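Long-range contact in Dr hemagglutinin structural subunit (Escherichia coli, PDB 1UT1), which mediates adherence of uropathogenic E. coli to the upper urinary tract, binds the Dr blood group antigen and agglutinates human erythrocytes: residues Leu22-Lys27 against Gly135-Thr140. The protein carries 3 engineered substitutions. Numbering follows the deposited sequence.
Engineered in segment 22-27: Lys27 (natural residue Glu). With SO4 (sulfate ion), chain G; EDO (1,2-ethanediol), chain H.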
ATOM      1  N   LEU A  22       3.713  13.488  -0.619  1.00 10.36           N
ATOM      2  CA  LEU A  22       4.910  14.286  -0.444  1.00 10.45           C
ATOM      3  C   LEU A  22       5.337  14.159   1.007  1.00 11.64           C
ATOM      4  O   LEU A  22       4.535  14.347   1.880  1.00 11.75           O
ATOM      5  CB  LEU A  22       4.610  15.786  -0.768  1.00 11.39           C
ATOM      6  CG  LEU A  22       5.740  16.757  -0.416  1.00 16.41           C
ATOM      7  CD1 LEU A  22       6.887  16.528  -1.305  1.00 17.23           C
ATOM      8  CD2 LEU A  22       5.284  18.221  -0.464  1.00 19.90           C
ATOM      9  N   THR A  23       6.614  13.884   1.248  1.00 10.74           N
ATOM     10  CA  THR A  23       7.158  13.950   2.590  1.00 10.61           C
ATOM     11  C   THR A  23       7.904  15.278   2.734  1.00 12.68           C
ATOM     12  O   THR A  23       8.776  15.616   1.915  1.00 12.43           O
ATOM     13  CB  THR A  23       8.104  12.778   2.870  1.00 13.85           C
ATOM     14  OG1 THR A  23       7.346  11.555   2.843  1.00 14.47           O
ATOM     15  CG2 THR A  23       8.775  12.957   4.229  1.00 11.76           C
ATOM     16  N   VAL A  24       7.542  16.032   3.767  1.00  9.90           N
ATOM     17  CA  VAL A  24       8.142  17.339   4.039  1.00  7.93           C
ATOM     18  C   VAL A  24       9.175  17.140   5.164  1.00 11.08           C
ATOM     19  O   VAL A  24       8.907  16.439   6.140  1.00 11.35           O
ATOM     20  CB  VAL A  24       7.062  18.361   4.486  1.00 11.39           C
ATOM     21  CG1 VAL A  24       7.715  19.720   4.937  1.00 12.06           C
ATOM     22  CG2 VAL A  24       6.084  18.603   3.326  1.00 10.07           C
ATOM     23  N   THR A  25      10.373  17.673   4.968  1.00  8.98           N
ATOM     24  CA  THR A  25      11.421  17.534   5.964  1.00 11.92           C
ATOM     25  C   THR A  25      12.010  18.884   6.385  1.00 15.27           C
ATOM     26  O   THR A  25      11.678  19.942   5.801  1.00 12.62           O
ATOM     27  CB  THR A  25      12.565  16.651   5.426  1.00 13.27           C
ATOM     28  OG1 THR A  25      13.408  17.411   4.534  1.00 12.07           O
ATOM     29  CG2 THR A  25      12.008  15.428   4.696  1.00  8.24           C
ATOM     30  N   GLU A  26      12.956  18.828   7.336  1.00 12.34           N
ATOM     31  CA  GLU A  26      13.761  20.004   7.658  1.00 12.01           C
ATOM     32  C   GLU A  26      14.980  19.978   6.714  1.00 16.43           C
ATOM     33  O   GLU A  26      15.114  19.070   5.900  1.00 15.26           O
ATOM     34  CB  GLU A  26      14.234  19.942   9.112  1.00 12.06           C
ATOM     35  CG  GLU A  26      13.145  20.084  10.125  0.50 12.95           C
ATOM     36  CD  GLU A  26      13.687  20.412  11.495  0.50 15.25           C
ATOM     37  OE1 GLU A  26      14.925  20.433  11.652  0.50 16.16           O
ATOM     38  OE2 GLU A  26      12.875  20.596  12.422  0.50 16.97           O
ATOM     39  N   LYS A  27      15.880  20.951   6.843  1.00 13.40           N
ATOM     40  CA  LYS A  27      17.100  20.975   6.019  1.00 13.85           C
ATOM     41  C   LYS A  27      17.985  19.720   6.235  1.00 15.88           C
ATOM     42  O   LYS A  27      18.550  19.188   5.281  1.00 18.16           O
ATOM     43  CB  LYS A  27      17.916  22.248   6.329  1.00 20.41           C
ATOM     44  CG  LYS A  27      17.487  23.493   5.575  1.00 59.28           C
ATOM     45  CD  LYS A  27      18.304  24.693   6.007  1.00 78.46           C
ATOM     46  CE  LYS A  27      17.505  25.604   6.976  1.00 95.40           C
ATOM     47  NZ  LYS A  27      18.358  26.673   7.570  1.00108.08           N
ATOM     48  N   GLY A 135       6.399  15.995   7.853  1.00 11.51           N
ATOM     49  CA  GLY A 135       5.460  14.887   7.930  1.00 10.74           C
ATOM     50  C   GLY A 135       5.165  14.362   6.525  1.00 13.35           C
ATOM     51  O   GLY A 135       5.809  14.767   5.556  1.00 12.30           O
ATOM     52  N   ASN A 136       4.221  13.423   6.451  1.00  9.96           N
ATOM     53  CA  ASN A 136       3.779  12.822   5.182  1.00  9.36           C
ATOM     54  C   ASN A 136       2.437  13.398   4.833  1.00 10.69           C
ATOM     55  O   ASN A 136       1.508  13.401   5.648  1.00 10.09           O
ATOM     56  CB  ASN A 136       3.669  11.290   5.316  1.00 10.08           C
ATOM     57  CG  ASN A 136       4.945  10.673   5.808  1.00 22.98           C
ATOM     58  OD1 ASN A 136       6.006  10.867   5.208  1.00 19.16           O
ATOM     59  ND2 ASN A 136       4.894  10.089   7.000  1.00 21.19           N
ATOM     60  N   TYR A 137       2.342  13.919   3.627  1.00  8.48           N
ATOM     61  CA  TYR A 137       1.159  14.628   3.173  1.00  8.16           C
ATOM     62  C   TYR A 137       0.621  13.932   1.959  1.00 11.51           C
ATOM     63  O   TYR A 137       1.377  13.428   1.154  1.00 11.18           O
ATOM     64  CB  TYR A 137       1.556  16.065   2.804  1.00  9.75           C
ATOM     65  CG  TYR A 137       1.872  16.905   4.019  1.00  9.52           C
ATOM     66  CD1 TYR A 137       0.908  17.761   4.571  1.00 11.19           C
ATOM     67  CD2 TYR A 137       3.133  16.847   4.617  1.00 10.47           C
ATOM     68  CE1 TYR A 137       1.180  18.499   5.733  1.00 10.02           C
ATOM     69  CE2 TYR A 137       3.442  17.626   5.746  1.00 11.48           C
ATOM     70  CZ  TYR A 137       2.429  18.387   6.342  1.00 11.70           C
ATOM     71  OH  TYR A 137       2.718  19.145   7.462  1.00 11.55           O
ATOM     72  N   THR A 138      -0.698  13.956   1.813  1.00 10.12           N
ATOM     73  CA  THR A 138      -1.352  13.211   0.735  1.00 10.22           C
ATOM     74  C   THR A 138      -2.535  14.002   0.161  1.00 12.46           C
ATOM     75  O   THR A 138      -3.286  14.656   0.921  1.00 11.58           O
ATOM     76  CB  THR A 138      -1.899  11.808   1.313  1.00 13.34           C
ATOM     77  OG1 THR A 138      -0.843  11.108   2.004  1.00 12.68           O
ATOM     78  CG2 THR A 138      -2.407  10.921   0.200  1.00 12.37           C
ATOM     79  N   LEU A 139      -2.740  13.874  -1.160  1.00  8.96           N
ATOM     80  CA  LEU A 139      -3.910  14.424  -1.833  1.00  9.45           C
ATOM     81  C   LEU A 139      -4.460  13.293  -2.700  1.00 13.60           C
ATOM     82  O   LEU A 139      -3.739  12.720  -3.520  1.00 13.60           O
ATOM     83  CB  LEU A 139      -3.577  15.618  -2.725  1.00  9.22           C
ATOM     84  CG  LEU A 139      -4.690  16.009  -3.718  1.00 11.94           C
ATOM     85  CD1 LEU A 139      -5.923  16.517  -2.982  1.00 12.53           C
ATOM     86  CD2 LEU A 139      -4.174  17.093  -4.673  1.00 12.09           C
ATOM     87  N   THR A 140      -5.712  12.919  -2.464  1.00  9.40           N
ATOM     88  CA  THR A 140      -6.301  11.796  -3.190  1.00  9.10           C
ATOM     89  C   THR A 140      -7.431  12.296  -4.107  1.00 11.54           C
ATOM     90  O   THR A 140      -8.308  13.057  -3.661  1.00 12.07           O
ATOM     91  CB  THR A 140      -6.846  10.772  -2.181  1.00 13.09           C
ATOM     92  OG1 THR A 140      -5.761  10.284  -1.370  1.00 14.25           O
ATOM     93  CG2 THR A 140      -7.485   9.608  -2.904  1.00 13.33           C
TER
HETATM   94  S   SO4 G1140      14.659  24.000   8.591  1.00 53.60           S
HETATM   95  O1  SO4 G1140      13.874  23.402   7.461  1.00 53.00           O
HETATM   96  O2  SO4 G1140      14.955  25.432   8.420  1.00 54.10           O
HETATM   97  O3  SO4 G1140      13.781  23.929   9.809  1.00 53.01           O
HETATM   98  O4  SO4 G1140      15.821  23.121   8.855  1.00 53.23           O
HETATM   99  C1  EDO H1141       8.269  13.022   8.396  1.00 25.81           C
HETATM  100  O1  EDO H1141       8.982  11.875   7.961  1.00 28.10           O
HETATM  101  C2  EDO H1141       9.277  14.089   8.814  1.00 20.11           C
HETATM  102  O2  EDO H1141      10.036  14.505   7.669  1.00 14.65           O
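Val24 O is gripped twice: by Gly135 N at 3.1 Å, which comes in from above the carbonyl plane, and by O2 of a 1,2-ethanediol, probably from the crystallisation liquor, at 2.7 Å. The carbonyl belongs to an antiparallel ladder between the end of strand 16-25 and the start of strand 135-147, in the all-beta, immunoglobulin-like fold of this fimbrial adhesin. The return bond of the same hydrogen-bonded pair is much straighter: Val24 N meets Gly135 O at 2.8 Å, nearly along the C=O axis, with 167° at the hydrogen. Two residues back along the first strand and two on along the second, Leu22 and Tyr137 form the next such pair, with Tyr137 N donating to Leu22 O at 2.8 Å and Leu22 N answering to Tyr137 O.

Between them sits the non-hydrogen-bonded pair Thr23 and Asn136, whose side chains lie alongside each other on one face of the sheet. With OG1 anti to the carbonyl carbon (chi1 -65°), the Thr23 hydroxyl donates to Asn136 OD1 at 2.8 Å, in the plane of the amide. The other end of that amide, ND2, is bonded to Asp84 OD2, so both ends of the Asn136 head group are held and its flip is fixed.

On the other face the Tyr137 ring packs on Leu81 of strand 78-83, while its hydroxyl is hydrogen-bonded to Pro133 O, just before the strand. Beyond the ladder, the backbone N-H of Lys27, an engineered residue, holds a sulfate, probably from the crystallisation liquor, that Arg41 also binds. Leu22 O lies in the ring plane at its edge, and Val24 crosses the ring obliquely, its CG2 3.7 Å from both Tyr137 CD2 and CE2.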